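Local coordinates for glycerate 2-kinase (Pyrococcus horikoshii, PDB 1X3L), which catalyses the ATP-dependent, magnesium-dependent phosphorylation of D-glycerate to 2-phosphoglycerate and also accepts other nucleotides or pyrophosphate as phosphate donors, at residues Y24-N29 against F263-N268. Residues are numbered along the deposited sequence; the frame is centred on the assembly and turned at random.
Sequences YRAVLN and FLIASN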
loop_
_atom_site.group_PDB
_atom_site.type_symbol
_atom_site.label_atom_id
_atom_site.label_comp_id
_atom_site.label_asym_id
_atom_site.label_seq_id
_atom_site.Cartn_x
_atom_site.Cartn_y
_atom_site.Cartn_z
ATOM N N TYR A 24 -11.519 -6.215 1.538
ATOM C CA TYR A 24 -12.673 -7.040 1.207
ATOM C C TYR A 24 -13.378 -6.519 -0.055
ATOM O O TYR A 24 -13.572 -7.264 -1.018
ATOM C CB TYR A 24 -13.655 -7.066 2.384
ATOM C CG TYR A 24 -14.860 -7.942 2.149
ATOM C CD1 TYR A 24 -14.783 -9.328 2.300
ATOM C CD2 TYR A 24 -16.073 -7.388 1.738
ATOM C CE1 TYR A 24 -15.883 -10.142 2.046
ATOM C CE2 TYR A 24 -17.177 -8.192 1.480
ATOM C CZ TYR A 24 -17.074 -9.568 1.636
ATOM O OH TYR A 24 -18.159 -10.364 1.367
ATOM N N ARG A 25 -13.758 -5.244 -0.051
ATOM C CA ARG A 25 -14.434 -4.650 -1.204
ATOM C C ARG A 25 -13.564 -4.667 -2.456
ATOM O O ARG A 25 -14.055 -4.925 -3.552
ATOM C CB ARG A 25 -14.832 -3.200 -0.913
ATOM C CG ARG A 25 -15.879 -3.025 0.176
ATOM C CD ARG A 25 -16.030 -1.549 0.530
ATOM N NE ARG A 25 -16.941 -1.331 1.651
ATOM C CZ ARG A 25 -18.254 -1.171 1.526
ATOM N NH1 ARG A 25 -18.815 -1.202 0.323
ATOM N NH2 ARG A 25 -19.004 -0.980 2.605
ATOM N N ALA A 26 -12.275 -4.380 -2.295
ATOM C CA ALA A 26 -11.360 -4.356 -3.433
ATOM C C ALA A 26 -11.357 -5.690 -4.175
ATOM O O ALA A 26 -11.338 -5.720 -5.410
ATOM C CB ALA A 26 -9.948 -4.006 -2.973
ATOM N N VAL A 27 -11.373 -6.793 -3.427
ATOM C CA VAL A 27 -11.381 -8.110 -4.056
ATOM C C VAL A 27 -12.665 -8.314 -4.853
ATOM O O VAL A 27 -12.623 -8.781 -5.990
ATOM C CB VAL A 27 -11.248 -9.253 -3.014
ATOM C CG1 VAL A 27 -11.478 -10.608 -3.693
ATOM C CG2 VAL A 27 -9.862 -9.216 -2.372
ATOM N N LEU A 28 -13.804 -7.961 -4.265
ATOM C CA LEU A 28 -15.080 -8.125 -4.959
ATOM C C LEU A 28 -15.197 -7.208 -6.177
ATOM O O LEU A 28 -15.808 -7.583 -7.176
ATOM C CB LEU A 28 -16.255 -7.893 -3.995
ATOM C CG LEU A 28 -16.304 -8.887 -2.822
ATOM C CD1 LEU A 28 -17.601 -8.714 -2.043
ATOM C CD2 LEU A 28 -16.191 -10.319 -3.354
ATOM N N ASN A 29 -14.613 -6.010 -6.102
ATOM C CA ASN A 29 -14.658 -5.092 -7.241
ATOM C C ASN A 29 -13.857 -5.669 -8.404
ATOM O O ASN A 29 -14.216 -5.494 -9.570
ATOM C CB ASN A 29 -14.056 -3.722 -6.897
ATOM C CG ASN A 29 -14.901 -2.929 -5.919
ATOM O OD1 ASN A 29 -16.127 -3.031 -5.911
ATOM N ND2 ASN A 29 -14.246 -2.109 -5.104
ATOM N N PHE A 263 -2.374 -9.171 -10.432
ATOM C CA PHE A 263 -3.357 -8.098 -10.508
ATOM C C PHE A 263 -3.208 -7.187 -9.291
ATOM O O PHE A 263 -3.166 -7.658 -8.153
ATOM C CB PHE A 263 -4.782 -8.665 -10.509
ATOM C CG PHE A 263 -5.070 -9.601 -11.653
ATOM C CD1 PHE A 263 -5.505 -9.108 -12.883
ATOM C CD2 PHE A 263 -4.909 -10.976 -11.499
ATOM C CE1 PHE A 263 -5.778 -9.974 -13.944
ATOM C CE2 PHE A 263 -5.179 -11.853 -12.551
ATOM C CZ PHE A 263 -5.616 -11.352 -13.776
ATOM N N LEU A 264 -3.114 -5.887 -9.533
ATOM C CA LEU A 264 -3.022 -4.919 -8.452
ATOM C C LEU A 264 -4.480 -4.480 -8.298
ATOM O O LEU A 264 -5.041 -3.862 -9.207
ATOM C CB LEU A 264 -2.123 -3.745 -8.868
ATOM C CG LEU A 264 -1.881 -2.624 -7.846
ATOM C CD1 LEU A 264 -1.318 -3.196 -6.551
ATOM C CD2 LEU A 264 -0.919 -1.595 -8.445
ATOM N N ILE A 265 -5.098 -4.809 -7.166
ATOM C CA ILE A 265 -6.512 -4.484 -6.969
ATOM C C ILE A 265 -6.852 -3.357 -5.997
ATOM O O ILE A 265 -8.017 -2.992 -5.841
ATOM C CB ILE A 265 -7.296 -5.743 -6.553
ATOM C CG1 ILE A 265 -6.887 -6.174 -5.140
ATOM C CG2 ILE A 265 -7.014 -6.869 -7.547
ATOM C CD1 ILE A 265 -7.797 -7.217 -4.529
ATOM N N ALA A 266 -5.845 -2.813 -5.328
ATOM C CA ALA A 266 -6.070 -1.704 -4.407
ATOM C C ALA A 266 -4.769 -0.935 -4.406
ATOM O O ALA A 266 -3.697 -1.520 -4.240
ATOM C CB ALA A 266 -6.404 -2.216 -3.001
ATOM N N SER A 267 -4.863 0.373 -4.612
ATOM C CA SER A 267 -3.678 1.219 -4.671
ATOM C C SER A 267 -4.121 2.668 -4.609
ATOM O O SER A 267 -5.309 2.967 -4.694
ATOM C CB SER A 267 -2.943 0.999 -5.991
ATOM O OG SER A 267 -3.739 1.462 -7.077
ATOM N N ASN A 268 -3.160 3.568 -4.476
ATOM C CA ASN A 268 -3.475 4.980 -4.412
ATOM C C ASN A 268 -4.188 5.398 -5.704
ATOM O O ASN A 268 -5.191 6.108 -5.664
ATOM C CB ASN A 268 -2.188 5.781 -4.207
ATOM C CG ASN A 268 -2.458 7.228 -3.892
ATOM O OD1 ASN A 268 -2.752 8.018 -4.782
ATOM N ND2 ASN A 268 -2.376 7.582 -2.614
HETATM O O HOH W 1 -10.242 -3.552 -6.753
#
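Ala26 and Ala266 are the residues whose CA atoms lie nearest, 6.0 Å apart, between helix segment 24-29 and the end of strand segment 263-266. The two axes pass 7.6 Å from each other. Their N-to-C directions differ by 131°, so helix and strand run in roughly opposing senses but well off antiparallel. The small side chain of Ala26 points at the strand and lets it come this near. Its methyl CB sits 3.6 Å from the carbonyl oxygen O of Ile265 and 4.0 Å from CB of Ala266. Ile265 points back at the helix. Its CG1 lies between the backbone N and the carbonyl carbon (chi1 69°), and the extended chi2 of 168° carries CD1 onward to the helix surface. There CD1 meets CG2 of Val27 at 3.6 Å and also touches the CA of Val27. The CB of Val27 leaves the helix away from the strand; CG2, the branch beside the backbone N (CG1 is anti to it), still reaches Ile265. A water bridges the two backbones, donating to O of Ala26 at 2.8 Å and to O of Ile265; the second leg is short, so its exact geometry is doubtful. The touching residues are all buried, and the contact is apolar apart from this bridge. Strand 260-266 is the outermost strand, within this chain, of a six-stranded parallel sheet with a Rossmann-like strand order, as in alpha/beta folds. It pairs with strand 188-194 through Ile265 and Ile193. Leu192 of that neighbour touches both Val27 and Ile265. Ala66 of helix 60-70 packs on Val27 as well. Helix 23-30 thus packs on the last strand of this sheet, beside helix 60-70. Just beyond the strand, Ser267 N-caps helix 268-281 through OG to N of Ile270.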